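Local coordinates for YchF GTP-binding protein (Schizosaccharomyces pombe, PDB 1NI3) that hydrolyses ATP, and GTP less efficiently, with magnesium as cofactor, and negatively regulates the G2/M transition of the cell cycle, at residues V227-N232 with K250-E255; T261-S266 with L294-V299; V116-Q121 with N303-I308; A108-V113 with V148-I153; E190-Y195 with L219-A224. All blocks are in the same frame, centred on the assembly; numbering follows the deposited sequence.

Along the chain, interaction 4 closes first, bringing helix 140-168 back to helix 107-113 after the chain has passed through strand 118-124. Interaction 3 opens on that strand before interaction 4 has closed, so the two cross; it ends 182 residues later, where helix 294-304 leads into strand 307-312. Interactions 5, 1 and 2 follow in series within this long span. Interaction 5 joins helix 179-199 to the loop before strand 227-232, interaction 1 packs helix 246-254 on that strand, and interaction 2 sets helix 294-304 against strand 262-265. Strands 118-124, 227-232 and 262-265 are successive neighbours in one sheet, which gives interactions 1, 2 and 3 a common framework.

Interaction 1 (V227-N232 with K250-E255); sequences VIYLVN and KKWIDE
The beta-alpha-beta crossover between the parallel neighbours 227-232 and 262-265 of the nucleotide-binding domain brings Tyr-229 against Ile-253 and Trp-252 of the intervening helix 246-254. The delta methyl of Ile-253 supplies the closest approach, its CD1 lying 3.7 Å from CD1 of Tyr-229 and meeting the ring obliquely. Just behind it, CG1 of Ile-253 sits 4.2 Å above one ring face, displaced toward the rim, while CG1 of Val-227 occupies a similar place on the opposite face. The two side chains pass alongside one another, running opposite ways. With CG of Tyr-229 anti to its carbonyl carbon (chi1 -66°), the ring extends from the strand toward the helix. Its hydroxyl reaches the edge of the Trp-252 indole, OH to CZ3 being 4.3 Å. Beyond it, Trp-252 packs on Ile-141, Leu-144 and Val-148 of helix 140-168. With aliphatic carbon on both faces of the buried ring, dispersion and burial bind helix to strand, rather than directed polar bonds between the segments.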
# COMPACT_ATOMS: atom_id res chain seq x y z
N VAL A 227 0.39 7.76 -1.27
CA VAL A 227 1.41 7.56 -2.29
C VAL A 227 2.78 7.33 -1.67
O VAL A 227 3.15 7.96 -0.68
CB VAL A 227 1.48 8.78 -3.23
CG1 VAL A 227 2.49 8.52 -4.34
CG2 VAL A 227 0.11 9.08 -3.80
N ILE A 228 3.54 6.43 -2.26
CA ILE A 228 4.87 6.12 -1.78
C ILE A 228 5.84 6.34 -2.92
O ILE A 228 5.77 5.63 -3.94
CB ILE A 228 4.96 4.65 -1.31
CG1 ILE A 228 3.98 4.41 -0.15
CG2 ILE A 228 6.39 4.34 -0.91
CD1 ILE A 228 3.77 2.93 0.19
N TYR A 229 6.75 7.30 -2.77
CA TYR A 229 7.71 7.61 -3.83
C TYR A 229 8.94 6.73 -3.88
O TYR A 229 9.69 6.61 -2.91
CB TYR A 229 8.18 9.06 -3.71
CG TYR A 229 7.08 10.06 -3.98
CD1 TYR A 229 6.38 10.64 -2.94
CD2 TYR A 229 6.72 10.39 -5.28
CE1 TYR A 229 5.34 11.53 -3.18
CE2 TYR A 229 5.69 11.27 -5.54
CZ TYR A 229 5.00 11.85 -4.49
OH TYR A 229 3.97 12.73 -4.75
N LEU A 230 9.16 6.12 -5.04
CA LEU A 230 10.33 5.28 -5.23
C LEU A 230 11.27 5.99 -6.19
O LEU A 230 11.06 5.97 -7.40
CB LEU A 230 9.92 3.92 -5.80
CG LEU A 230 8.97 3.05 -4.98
CD1 LEU A 230 8.78 1.72 -5.70
CD2 LEU A 230 9.54 2.81 -3.58
N VAL A 231 12.30 6.65 -5.64
CA VAL A 231 13.28 7.37 -6.47
C VAL A 231 14.28 6.39 -7.06
O VAL A 231 15.25 6.04 -6.41
CB VAL A 231 14.08 8.41 -5.66
CG1 VAL A 231 15.04 9.15 -6.60
CG2 VAL A 231 13.16 9.39 -4.98
N ASN A 232 14.04 5.98 -8.31
CA ASN A 232 14.90 5.02 -8.98
C ASN A 232 16.15 5.67 -9.57
O ASN A 232 16.05 6.51 -10.45
CB ASN A 232 14.12 4.31 -10.10
CG ASN A 232 14.94 3.27 -10.82
OD1 ASN A 232 15.74 2.58 -10.20
ND2 ASN A 232 14.73 3.13 -12.12
N LYS A 250 13.64 15.50 -2.94
CA LYS A 250 13.27 15.47 -1.53
C LYS A 250 12.48 16.72 -1.14
O LYS A 250 11.32 16.63 -0.73
CB LYS A 250 14.53 15.34 -0.66
CG LYS A 250 14.23 15.18 0.82
CD LYS A 250 15.45 14.74 1.61
CE LYS A 250 15.17 14.77 3.12
NZ LYS A 250 13.97 13.96 3.48
N LYS A 251 13.11 17.88 -1.29
CA LYS A 251 12.47 19.14 -0.94
C LYS A 251 11.12 19.34 -1.62
O LYS A 251 10.14 19.69 -0.97
CB LYS A 251 13.38 20.33 -1.27
CG LYS A 251 13.02 21.57 -0.45
CD LYS A 251 14.13 22.60 -0.41
CE LYS A 251 13.88 23.60 0.72
NZ LYS A 251 15.00 24.56 0.92
N TRP A 252 11.09 19.12 -2.92
CA TRP A 252 9.85 19.26 -3.67
C TRP A 252 8.74 18.55 -2.93
O TRP A 252 7.65 19.10 -2.75
CB TRP A 252 9.97 18.62 -5.04
CG TRP A 252 8.78 18.88 -5.88
CD1 TRP A 252 8.64 19.89 -6.78
CD2 TRP A 252 7.54 18.15 -5.90
NE1 TRP A 252 7.39 19.83 -7.37
CE2 TRP A 252 6.70 18.77 -6.85
CE3 TRP A 252 7.05 17.02 -5.22
CZ2 TRP A 252 5.41 18.32 -7.14
CZ3 TRP A 252 5.77 16.57 -5.50
CH2 TRP A 252 4.96 17.22 -6.45
N ILE A 253 9.02 17.32 -2.51
CA ILE A 253 8.02 16.53 -1.80
C ILE A 253 7.49 17.26 -0.58
O ILE A 253 6.28 17.31 -0.36
CB ILE A 253 8.60 15.18 -1.35
CG1 ILE A 253 8.70 14.22 -2.55
CG2 ILE A 253 7.72 14.59 -0.25
CD1 ILE A 253 9.20 12.84 -2.20
N ASP A 254 8.41 17.82 0.20
CA ASP A 254 8.07 18.56 1.41
C ASP A 254 7.25 19.81 1.12
O ASP A 254 6.61 20.37 2.02
CB ASP A 254 9.35 18.97 2.14
CG ASP A 254 10.22 17.78 2.50
OD1 ASP A 254 9.76 16.92 3.29
OD2 ASP A 254 11.36 17.71 2.00
N GLU A 255 7.25 20.25 -0.13
CA GLU A 255 6.51 21.44 -0.49
C GLU A 255 5.39 21.16 -1.49
O GLU A 255 5.00 22.06 -2.23
CB GLU A 255 7.47 22.48 -1.06
CG GLU A 255 8.51 23.01 -0.07
CD GLU A 255 9.66 23.73 -0.75
OE1 GLU A 255 9.40 24.58 -1.64
OE2 GLU A 255 10.83 23.45 -0.40

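Interaction 2 (T261-S266 with L294-V299); sequences TLIPMS and LPKIIV
Neither ring faces nor ring edges enter the meeting of Ile-263 and Met-265 with Lys-296 and Ile-297; aliphatic groups, one selenium and the helix backbone make it. Ile-263 sends its delta methyl into the helix surface, CD1 lying 3.8 Å from CA of Ile-297. The same methyl lies 3.8 Å from CG of Lys-296. This CG stands anti to the backbone N (chi1 171°), which brings it to the methyl; beyond it the chain bends at chi2. Ile-297 also rests CG1 on CG2 of Ile-263, at 4.0 Å. Farther along the strand, the selenium of Met-265, a selenomethionine, lies 4.2 Å from CD1 of Ile-297, the side chains crossing at about a right angle. Leu-230 of the adjoining strand packs on Ile-263, Met-265 and Ile-297 alike. Strand and helix segments run nearly antiparallel, at 155°, with axes 9.9 Å apart. A helix packed on the parallel part of the sheet is typical of the alpha/beta P-loop GTPase fold; Met-233, predicted to bind ATP, follows the neighbouring strand.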
# COMPACT_ATOMS: atom_id res chain seq x y z
N THR A 261 6.23 8.99 2.12
CA THR A 261 7.50 8.30 2.21
C THR A 261 8.31 8.41 0.94
O THR A 261 7.78 8.32 -0.17
CB THR A 261 7.30 6.82 2.46
OG1 THR A 261 6.41 6.64 3.57
CG2 THR A 261 8.64 6.15 2.76
N LEU A 262 9.61 8.58 1.11
CA LEU A 262 10.51 8.70 -0.02
C LEU A 262 11.60 7.63 0.12
O LEU A 262 12.47 7.71 0.99
CB LEU A 262 11.10 10.11 -0.02
CG LEU A 262 11.80 10.61 -1.27
CD1 LEU A 262 12.17 12.07 -1.09
CD2 LEU A 262 13.02 9.77 -1.53
N ILE A 263 11.55 6.63 -0.76
CA ILE A 263 12.50 5.52 -0.74
C ILE A 263 13.49 5.51 -1.91
O ILE A 263 13.15 5.06 -3.00
CB ILE A 263 11.74 4.16 -0.77
CG1 ILE A 263 10.83 4.04 0.46
CG2 ILE A 263 12.73 3.02 -0.83
CD1 ILE A 263 10.12 2.69 0.57
N PRO A 264 14.73 6.00 -1.69
CA PRO A 264 15.71 6.01 -2.78
C PRO A 264 16.08 4.56 -3.06
O PRO A 264 16.44 3.82 -2.15
CB PRO A 264 16.86 6.80 -2.19
CG PRO A 264 16.82 6.38 -0.77
CD PRO A 264 15.34 6.48 -0.44
N MSE A 265 16.02 4.18 -4.33
CA MSE A 265 16.31 2.81 -4.73
C MSE A 265 17.04 2.74 -6.07
O MSE A 265 17.42 3.75 -6.63
CB MSE A 265 15.00 2.08 -4.91
CG MSE A 265 14.26 2.58 -6.13
SE MSE A 265 12.93 1.26 -6.61
CE MSE A 265 14.20 -0.18 -6.97
N SER A 266 17.18 1.52 -6.57
CA SER A 266 17.83 1.28 -7.85
C SER A 266 17.30 -0.01 -8.48
O SER A 266 17.81 -1.10 -8.21
CB SER A 266 19.34 1.20 -7.67
OG SER A 266 19.96 0.65 -8.84
N LEU A 294 13.58 -3.77 -1.32
CA LEU A 294 12.29 -4.43 -1.45
C LEU A 294 11.59 -4.52 -0.11
O LEU A 294 10.56 -3.88 0.10
CB LEU A 294 12.43 -5.83 -2.04
CG LEU A 294 12.72 -5.79 -3.53
CD1 LEU A 294 12.73 -7.19 -4.11
CD2 LEU A 294 11.65 -4.94 -4.19
N PRO A 295 12.17 -5.28 0.84
CA PRO A 295 11.55 -5.41 2.15
C PRO A 295 10.99 -4.07 2.59
O PRO A 295 9.80 -3.95 2.81
CB PRO A 295 12.68 -5.92 3.02
CG PRO A 295 13.90 -5.35 2.35
CD PRO A 295 13.61 -5.60 0.91
N LYS A 296 11.84 -3.06 2.70
CA LYS A 296 11.37 -1.74 3.11
C LYS A 296 10.20 -1.29 2.25
O LYS A 296 9.16 -0.89 2.79
CB LYS A 296 12.48 -0.71 2.98
CG LYS A 296 12.02 0.72 3.17
CD LYS A 296 11.61 0.98 4.62
CE LYS A 296 11.43 2.47 4.93
NZ LYS A 296 12.71 3.27 4.92
N ILE A 297 10.34 -1.34 0.93
CA ILE A 297 9.23 -0.92 0.07
C ILE A 297 7.94 -1.65 0.45
O ILE A 297 6.96 -1.01 0.85
CB ILE A 297 9.55 -1.16 -1.41
CG1 ILE A 297 10.64 -0.19 -1.88
CG2 ILE A 297 8.28 -0.98 -2.26
CD1 ILE A 297 11.15 -0.44 -3.26
N ILE A 298 7.92 -2.97 0.31
CA ILE A 298 6.72 -3.72 0.64
C ILE A 298 6.13 -3.40 2.01
O ILE A 298 4.92 -3.19 2.14
CB ILE A 298 6.96 -5.25 0.53
CG1 ILE A 298 6.85 -5.68 -0.93
CG2 ILE A 298 5.91 -6.03 1.33
CD1 ILE A 298 7.97 -5.17 -1.77
N VAL A 299 6.96 -3.35 3.04
CA VAL A 299 6.42 -3.05 4.36
C VAL A 299 5.72 -1.71 4.30
O VAL A 299 4.56 -1.60 4.73
CB VAL A 299 7.51 -2.96 5.41
CG1 VAL A 299 6.91 -2.46 6.69
CG2 VAL A 299 8.14 -4.32 5.62

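Interaction 3 (V116-Q121 with N303-I308); sequences VDAIYQ and NALNLI
Leu-305 lays one delta methyl over the side of the 116-121 segment, its CD2 coming 3.5 Å from CB of Ala-118. The contact belongs to the junction between the P-loop G domain and the TGS region: Ala-118 lies on the segment leading along strand 118-124 of the central sheet, whereas Leu-305 follows helix 294-304 and precedes strand 307-312. The same CD2 also meets the methylene of Asp-117, with CB 3.6 Å away, so a single branch of the leucine bridges two successive residues. CG of Leu-305 adds a looser touch, 3.9 Å from CB of Ala-118. The bond from CA to CB does not itself aim at the strand; placing CG anti to the carbonyl carbon (chi1 -71°) turns it there, and CD2, the branch not extended along chi2, makes the contact. The CA atoms of Ala-118 and Leu-305 are 6.6 Å apart. Asp-117 meets the leucine through its methylene, while its carboxylate is bound by Arg-16, in a salt bridge to OD1, and by Lys-22 N, which donates to OD2. Thr-23 of strand 22-27 and Leu-21 just before it also pack on Leu-305. Directly after the leucine the chain turns through Asn-306, which has positive phi, and the end of the helix is closed by Asn-306 N bonding to Asn-303 O at 2.6 Å.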
# COMPACT_ATOMS: atom_id res chain seq x y z
N VAL A 116 -7.16 0.63 -7.51
CA VAL A 116 -6.11 0.37 -6.53
C VAL A 116 -6.33 1.22 -5.26
O VAL A 116 -7.21 2.09 -5.23
CB VAL A 116 -4.74 0.61 -7.23
CG1 VAL A 116 -3.98 1.76 -6.59
CG2 VAL A 116 -3.95 -0.67 -7.26
N ASP A 117 -5.55 0.98 -4.20
CA ASP A 117 -5.73 1.73 -2.95
C ASP A 117 -4.50 2.49 -2.44
O ASP A 117 -4.63 3.36 -1.58
CB ASP A 117 -6.21 0.78 -1.87
CG ASP A 117 -7.40 -0.02 -2.30
OD1 ASP A 117 -8.54 0.47 -2.09
OD2 ASP A 117 -7.21 -1.11 -2.88
N ALA A 118 -3.32 2.13 -2.94
CA ALA A 118 -2.06 2.78 -2.57
C ALA A 118 -1.16 2.83 -3.80
O ALA A 118 -0.91 1.81 -4.45
CB ALA A 118 -1.41 2.00 -1.44
N ILE A 119 -0.65 4.02 -4.08
CA ILE A 119 0.20 4.26 -5.23
C ILE A 119 1.70 4.23 -4.96
O ILE A 119 2.20 4.79 -3.98
CB ILE A 119 -0.13 5.62 -5.88
CG1 ILE A 119 -1.39 5.50 -6.72
CG2 ILE A 119 1.01 6.10 -6.76
CD1 ILE A 119 -1.72 6.74 -7.45
N TYR A 120 2.41 3.55 -5.84
CA TYR A 120 3.86 3.45 -5.78
C TYR A 120 4.34 4.32 -6.93
O TYR A 120 4.37 3.87 -8.07
CB TYR A 120 4.29 2.02 -6.02
CG TYR A 120 4.36 1.19 -4.76
CD1 TYR A 120 5.14 1.60 -3.69
CD2 TYR A 120 3.70 -0.03 -4.65
CE1 TYR A 120 5.28 0.82 -2.56
CE2 TYR A 120 3.82 -0.83 -3.53
CZ TYR A 120 4.62 -0.39 -2.48
OH TYR A 120 4.80 -1.16 -1.36
N GLN A 121 4.73 5.56 -6.64
CA GLN A 121 5.17 6.49 -7.68
C GLN A 121 6.66 6.47 -7.93
O GLN A 121 7.44 7.00 -7.14
CB GLN A 121 4.74 7.91 -7.32
CG GLN A 121 5.07 8.97 -8.37
CD GLN A 121 4.07 10.10 -8.36
OE1 GLN A 121 4.40 11.25 -8.67
NE2 GLN A 121 2.84 9.78 -8.00
N ASN A 303 1.86 -1.30 5.25
CA ASN A 303 1.48 -0.39 6.33
C ASN A 303 0.59 0.76 5.89
O ASN A 303 -0.42 1.05 6.53
CB ASN A 303 2.71 0.16 7.05
CG ASN A 303 3.36 -0.85 7.97
OD1 ASN A 303 2.68 -1.67 8.60
ND2 ASN A 303 4.69 -0.79 8.08
N ALA A 304 0.99 1.44 4.82
CA ALA A 304 0.24 2.59 4.28
C ALA A 304 -1.22 2.25 4.09
O ALA A 304 -2.09 3.10 4.23
CB ALA A 304 0.84 2.99 2.93
N LEU A 305 -1.47 0.99 3.77
CA LEU A 305 -2.83 0.51 3.58
C LEU A 305 -3.53 0.22 4.91
O LEU A 305 -4.64 -0.32 4.91
CB LEU A 305 -2.81 -0.76 2.72
CG LEU A 305 -2.44 -0.59 1.24
CD1 LEU A 305 -2.20 -1.96 0.63
CD2 LEU A 305 -3.57 0.14 0.51
N ASN A 306 -2.90 0.59 6.02
CA ASN A 306 -3.46 0.35 7.35
C ASN A 306 -3.71 -1.13 7.62
O ASN A 306 -4.77 -1.51 8.14
CB ASN A 306 -4.76 1.12 7.56
CG ASN A 306 -4.54 2.52 8.09
OD1 ASN A 306 -3.73 2.73 9.00
ND2 ASN A 306 -5.27 3.49 7.55
N LEU A 307 -2.77 -1.98 7.25
CA LEU A 307 -2.94 -3.41 7.47
C LEU A 307 -1.98 -3.92 8.55
O LEU A 307 -0.88 -3.37 8.75
CB LEU A 307 -2.75 -4.17 6.14
CG LEU A 307 -3.79 -3.82 5.06
CD1 LEU A 307 -3.42 -4.47 3.74
CD2 LEU A 307 -5.16 -4.28 5.51
N ILE A 308 -2.44 -4.94 9.27
CA ILE A 308 -1.69 -5.60 10.33
C ILE A 308 -2.03 -7.08 10.15
O ILE A 308 -2.79 -7.44 9.24
CB ILE A 308 -2.18 -5.19 11.73
CG1 ILE A 308 -3.66 -5.55 11.89
CG2 ILE A 308 -1.98 -3.71 11.95
CD1 ILE A 308 -4.16 -5.51 13.32

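Interaction 4 (A108-V113 with V148-I153); sequences AFLSHV and VDELLI
Leu-110 divides its two methyls between Glu-150 and Leu-151 of the neighbouring helix. Its CG stands anti to the carbonyl carbon (chi1 -72°), which sends the isobutyl group out toward helix 140-168. There CD2 meets CD2 of Leu-151 at 3.5 Å, the two leucines crossing at a slant. CB of Leu-151 points to one side of the contact, and the CD2 branch comes back to it. The other methyl of Leu-110, CD1, lies against the Glu-150 side chain, 4.0 Å from CG. Glu-150 places CG anti to the backbone N (chi1 166°) and continues extended, meeting the leucine from the opposite direction and carrying its carboxylate past the methyl; OE2 is 3.8 Å from CD1. That carboxylate is held by the loop ahead of helix 107-113: OE1 accepts from Leu-105 N and OE2 from Gly-106 N, which fixes it beside the N-terminal end of the helix, where the helix dipole would probably stabilise its negative charge. Within the 108-113 segment, Ser-111 OG gives a hydrogen bond of 2.7 Å to Ala-108 O, in the carbonyl plane on a lone pair. Helices 107-113 and 140-168 pack side by side; Phe-109 and Val-113 of the former rest on Val-26 of strand 22-27, and Leu-222, from the loop before strand 227-232, lies against Leu-110 and Val-113.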
# COMPACT_ATOMS: atom_id res chain seq x y z
N ALA A 108 -6.75 6.38 -19.61
CA ALA A 108 -6.80 4.92 -19.52
C ALA A 108 -5.99 4.45 -18.33
O ALA A 108 -6.48 3.71 -17.47
CB ALA A 108 -6.27 4.30 -20.80
N PHE A 109 -4.73 4.88 -18.29
CA PHE A 109 -3.81 4.53 -17.22
C PHE A 109 -4.51 4.78 -15.89
O PHE A 109 -4.53 3.93 -15.01
CB PHE A 109 -2.55 5.40 -17.30
CG PHE A 109 -1.45 4.93 -16.41
CD1 PHE A 109 -0.67 3.83 -16.76
CD2 PHE A 109 -1.20 5.56 -15.20
CE1 PHE A 109 0.34 3.36 -15.92
CE2 PHE A 109 -0.19 5.10 -14.35
CZ PHE A 109 0.58 3.99 -14.72
N LEU A 110 -5.08 5.96 -15.76
CA LEU A 110 -5.80 6.29 -14.55
C LEU A 110 -7.00 5.39 -14.30
O LEU A 110 -7.24 4.99 -13.17
CB LEU A 110 -6.24 7.74 -14.56
CG LEU A 110 -5.12 8.76 -14.38
CD1 LEU A 110 -5.71 10.16 -14.41
CD2 LEU A 110 -4.40 8.52 -13.07
N SER A 111 -7.75 5.05 -15.34
CA SER A 111 -8.92 4.19 -15.12
C SER A 111 -8.59 2.91 -14.34
O SER A 111 -9.45 2.36 -13.68
CB SER A 111 -9.63 3.85 -16.45
OG SER A 111 -8.96 2.80 -17.14
N HIS A 112 -7.34 2.47 -14.43
CA HIS A 112 -6.87 1.27 -13.74
C HIS A 112 -6.35 1.57 -12.35
O HIS A 112 -6.42 0.75 -11.44
CB HIS A 112 -5.75 0.60 -14.53
CG HIS A 112 -6.24 -0.22 -15.67
ND1 HIS A 112 -6.99 -1.36 -15.48
CD2 HIS A 112 -6.13 -0.04 -17.01
CE1 HIS A 112 -7.33 -1.85 -16.67
NE2 HIS A 112 -6.82 -1.07 -17.60
N VAL A 113 -5.78 2.76 -12.22
CA VAL A 113 -5.26 3.20 -10.94
C VAL A 113 -6.41 3.27 -9.94
O VAL A 113 -6.26 2.92 -8.77
CB VAL A 113 -4.63 4.59 -11.08
CG1 VAL A 113 -4.43 5.22 -9.71
CG2 VAL A 113 -3.30 4.48 -11.80
N VAL A 148 0.76 14.98 -10.20
CA VAL A 148 -0.11 15.58 -9.19
C VAL A 148 -1.23 16.36 -9.86
O VAL A 148 -2.41 16.07 -9.67
CB VAL A 148 0.65 16.55 -8.30
CG1 VAL A 148 -0.17 16.86 -7.08
CG2 VAL A 148 2.00 15.98 -7.94
N ASP A 149 -0.85 17.37 -10.64
CA ASP A 149 -1.81 18.23 -11.33
C ASP A 149 -2.80 17.42 -12.14
O ASP A 149 -3.99 17.75 -12.18
CB ASP A 149 -1.07 19.22 -12.22
CG ASP A 149 -0.12 20.09 -11.44
OD1 ASP A 149 -0.58 20.72 -10.46
OD2 ASP A 149 1.07 20.13 -11.79
N GLU A 150 -2.32 16.37 -12.79
CA GLU A 150 -3.23 15.53 -13.55
C GLU A 150 -4.22 14.93 -12.56
O GLU A 150 -5.43 15.01 -12.78
CB GLU A 150 -2.45 14.42 -14.30
CG GLU A 150 -3.34 13.31 -14.85
CD GLU A 150 -2.63 12.45 -15.89
OE1 GLU A 150 -1.40 12.30 -15.80
OE2 GLU A 150 -3.31 11.92 -16.80
N LEU A 151 -3.73 14.37 -11.46
CA LEU A 151 -4.64 13.77 -10.50
C LEU A 151 -5.64 14.80 -9.97
O LEU A 151 -6.85 14.55 -9.94
CB LEU A 151 -3.88 13.12 -9.34
CG LEU A 151 -2.92 12.00 -9.75
CD1 LEU A 151 -2.45 11.27 -8.51
CD2 LEU A 151 -3.61 11.03 -10.70
N LEU A 152 -5.14 15.96 -9.57
CA LEU A 152 -6.01 17.01 -9.06
C LEU A 152 -7.10 17.37 -10.06
O LEU A 152 -8.28 17.47 -9.69
CB LEU A 152 -5.20 18.25 -8.74
CG LEU A 152 -4.31 17.99 -7.54
CD1 LEU A 152 -3.36 19.15 -7.36
CD2 LEU A 152 -5.19 17.79 -6.31
N ILE A 153 -6.74 17.55 -11.33
CA ILE A 153 -7.74 17.89 -12.31
C ILE A 153 -8.85 16.84 -12.33
O ILE A 153 -10.03 17.18 -12.21
CB ILE A 153 -7.13 18.03 -13.70
CG1 ILE A 153 -6.10 19.15 -13.68
CG2 ILE A 153 -8.21 18.39 -14.71
CD1 ILE A 153 -6.72 20.50 -13.32

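Interaction 5 (E190-Y195 with L219-A224); sequences EKVYQY and LYLLTA
Apolar contacts account for the whole meeting of Val-192 with Leu-219 and Leu-221, and one methyl of the valine carries them. CG1 of Val-192 and CD1 of Leu-221 reach toward each other tip to tip, 4.0 Å apart. The same CG1 has a looser neighbour in Leu-219, whose CD1 is 4.5 Å away. Val-192 holds CG1 anti to its backbone N (chi1 174°), pointing this branch from the helix to the loop, and both leucines are extended at chi2, which lets them span the distance between backbones whose nearest CA atoms, those of Val-192 and Leu-219, are 10.2 Å apart. Ile-216 of helix 210-217 packs on both Val-192 and Leu-221, joining them in a small aliphatic cluster, with Ile-203 also on Val-192. Polar bonds lie to the side of it: Lys-191 forms a salt bridge with Glu-212, and the carboxylate of Asp-155 in helix 140-168 accepts from the backbone N of Leu-222 and of Thr-223. In the loop itself, Ala-224 N bonds to Leu-221 O at 3.2 Å, closing a short 3-10 turn. The arrangement marks the base of the long helical arm, built from helices 140-168 and 179-199, that is characteristic of YchF/OLA1 proteins, where the chain returns to strand 227-232 of the G domain.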
# COMPACT_ATOMS: atom_id res chain seq x y z
N GLU A 190 -18.54 20.73 -1.58
CA GLU A 190 -18.09 22.06 -1.98
C GLU A 190 -16.67 22.29 -1.49
O GLU A 190 -15.81 22.74 -2.24
CB GLU A 190 -19.02 23.11 -1.40
CG GLU A 190 -19.12 24.40 -2.21
CD GLU A 190 -19.73 24.18 -3.58
OE1 GLU A 190 -18.96 24.06 -4.56
OE2 GLU A 190 -20.98 24.11 -3.66
N LYS A 191 -16.43 22.00 -0.21
CA LYS A 191 -15.11 22.16 0.38
C LYS A 191 -14.11 21.24 -0.31
O LYS A 191 -12.98 21.63 -0.56
CB LYS A 191 -15.15 21.82 1.88
CG LYS A 191 -15.80 22.87 2.77
CD LYS A 191 -15.83 22.42 4.24
CE LYS A 191 -14.44 22.09 4.77
NZ LYS A 191 -14.49 21.46 6.12
N VAL A 192 -14.54 20.01 -0.60
CA VAL A 192 -13.68 19.03 -1.27
C VAL A 192 -13.19 19.65 -2.58
O VAL A 192 -12.01 19.51 -2.93
CB VAL A 192 -14.45 17.75 -1.60
CG1 VAL A 192 -13.59 16.83 -2.43
CG2 VAL A 192 -14.87 17.07 -0.32
N TYR A 193 -14.09 20.32 -3.30
CA TYR A 193 -13.75 20.96 -4.55
C TYR A 193 -12.82 22.11 -4.23
O TYR A 193 -11.71 22.20 -4.75
CB TYR A 193 -15.01 21.49 -5.23
CG TYR A 193 -14.76 21.96 -6.64
CD1 TYR A 193 -14.77 21.05 -7.71
CD2 TYR A 193 -14.50 23.29 -6.91
CE1 TYR A 193 -14.52 21.48 -9.01
CE2 TYR A 193 -14.25 23.74 -8.21
CZ TYR A 193 -14.26 22.83 -9.25
OH TYR A 193 -14.02 23.27 -10.53
N GLN A 194 -13.30 23.00 -3.36
CA GLN A 194 -12.53 24.15 -2.90
C GLN A 194 -11.07 23.74 -2.70
O GLN A 194 -10.16 24.38 -3.22
CB GLN A 194 -13.10 24.63 -1.56
CG GLN A 194 -14.00 25.86 -1.63
CD GLN A 194 -13.21 27.15 -1.51
OE1 GLN A 194 -12.55 27.40 -0.49
NE2 GLN A 194 -13.26 27.98 -2.55
N TYR A 195 -10.86 22.66 -1.95
CA TYR A 195 -9.52 22.16 -1.65
C TYR A 195 -8.79 21.78 -2.93
O TYR A 195 -7.75 22.35 -3.25
CB TYR A 195 -9.60 20.93 -0.72
CG TYR A 195 -8.34 20.64 0.09
CD1 TYR A 195 -8.17 21.18 1.37
CD2 TYR A 195 -7.30 19.86 -0.43
CE1 TYR A 195 -7.00 20.94 2.11
CE2 TYR A 195 -6.13 19.61 0.31
CZ TYR A 195 -5.99 20.16 1.57
OH TYR A 195 -4.83 19.96 2.29
N LEU A 219 -16.37 8.98 -2.85
CA LEU A 219 -16.02 9.54 -4.15
C LEU A 219 -14.85 8.83 -4.82
O LEU A 219 -14.51 9.13 -5.97
CB LEU A 219 -15.70 11.02 -4.02
CG LEU A 219 -16.76 11.89 -3.36
CD1 LEU A 219 -16.26 13.32 -3.31
CD2 LEU A 219 -18.06 11.80 -4.14
N TYR A 220 -14.24 7.90 -4.10
CA TYR A 220 -13.10 7.14 -4.61
C TYR A 220 -12.11 8.01 -5.39
O TYR A 220 -11.65 7.63 -6.48
CB TYR A 220 -13.61 5.98 -5.47
CG TYR A 220 -14.63 5.14 -4.74
CD1 TYR A 220 -15.93 5.59 -4.59
CD2 TYR A 220 -14.26 3.95 -4.12
CE1 TYR A 220 -16.84 4.88 -3.84
CE2 TYR A 220 -15.18 3.23 -3.35
CZ TYR A 220 -16.47 3.71 -3.22
OH TYR A 220 -17.39 3.02 -2.46
N LEU A 221 -11.79 9.17 -4.83
CA LEU A 221 -10.88 10.10 -5.49
C LEU A 221 -9.47 9.53 -5.67
O LEU A 221 -8.97 8.80 -4.83
CB LEU A 221 -10.80 11.41 -4.70
CG LEU A 221 -12.14 12.12 -4.49
CD1 LEU A 221 -11.93 13.39 -3.69
CD2 LEU A 221 -12.76 12.42 -5.84
N LEU A 222 -8.85 9.88 -6.79
CA LEU A 222 -7.50 9.43 -7.08
C LEU A 222 -6.56 9.99 -6.02
O LEU A 222 -5.72 9.28 -5.45
CB LEU A 222 -7.07 9.96 -8.45
CG LEU A 222 -7.42 9.08 -9.64
CD1 LEU A 222 -7.48 9.91 -10.91
CD2 LEU A 222 -6.40 7.96 -9.76
N THR A 223 -6.76 11.27 -5.75
CA THR A 223 -5.98 12.04 -4.80
C THR A 223 -6.24 11.70 -3.31
O THR A 223 -5.75 12.39 -2.41
CB THR A 223 -6.22 13.55 -5.08
OG1 THR A 223 -5.05 14.31 -4.78
CG2 THR A 223 -7.40 14.08 -4.29
N ALA A 224 -7.00 10.63 -3.07
CA ALA A 224 -7.30 10.16 -1.73
C ALA A 224 -6.32 9.06 -1.34
O ALA A 224 -5.97 8.93 -0.18
CB ALA A 224 -8.73 9.63 -1.68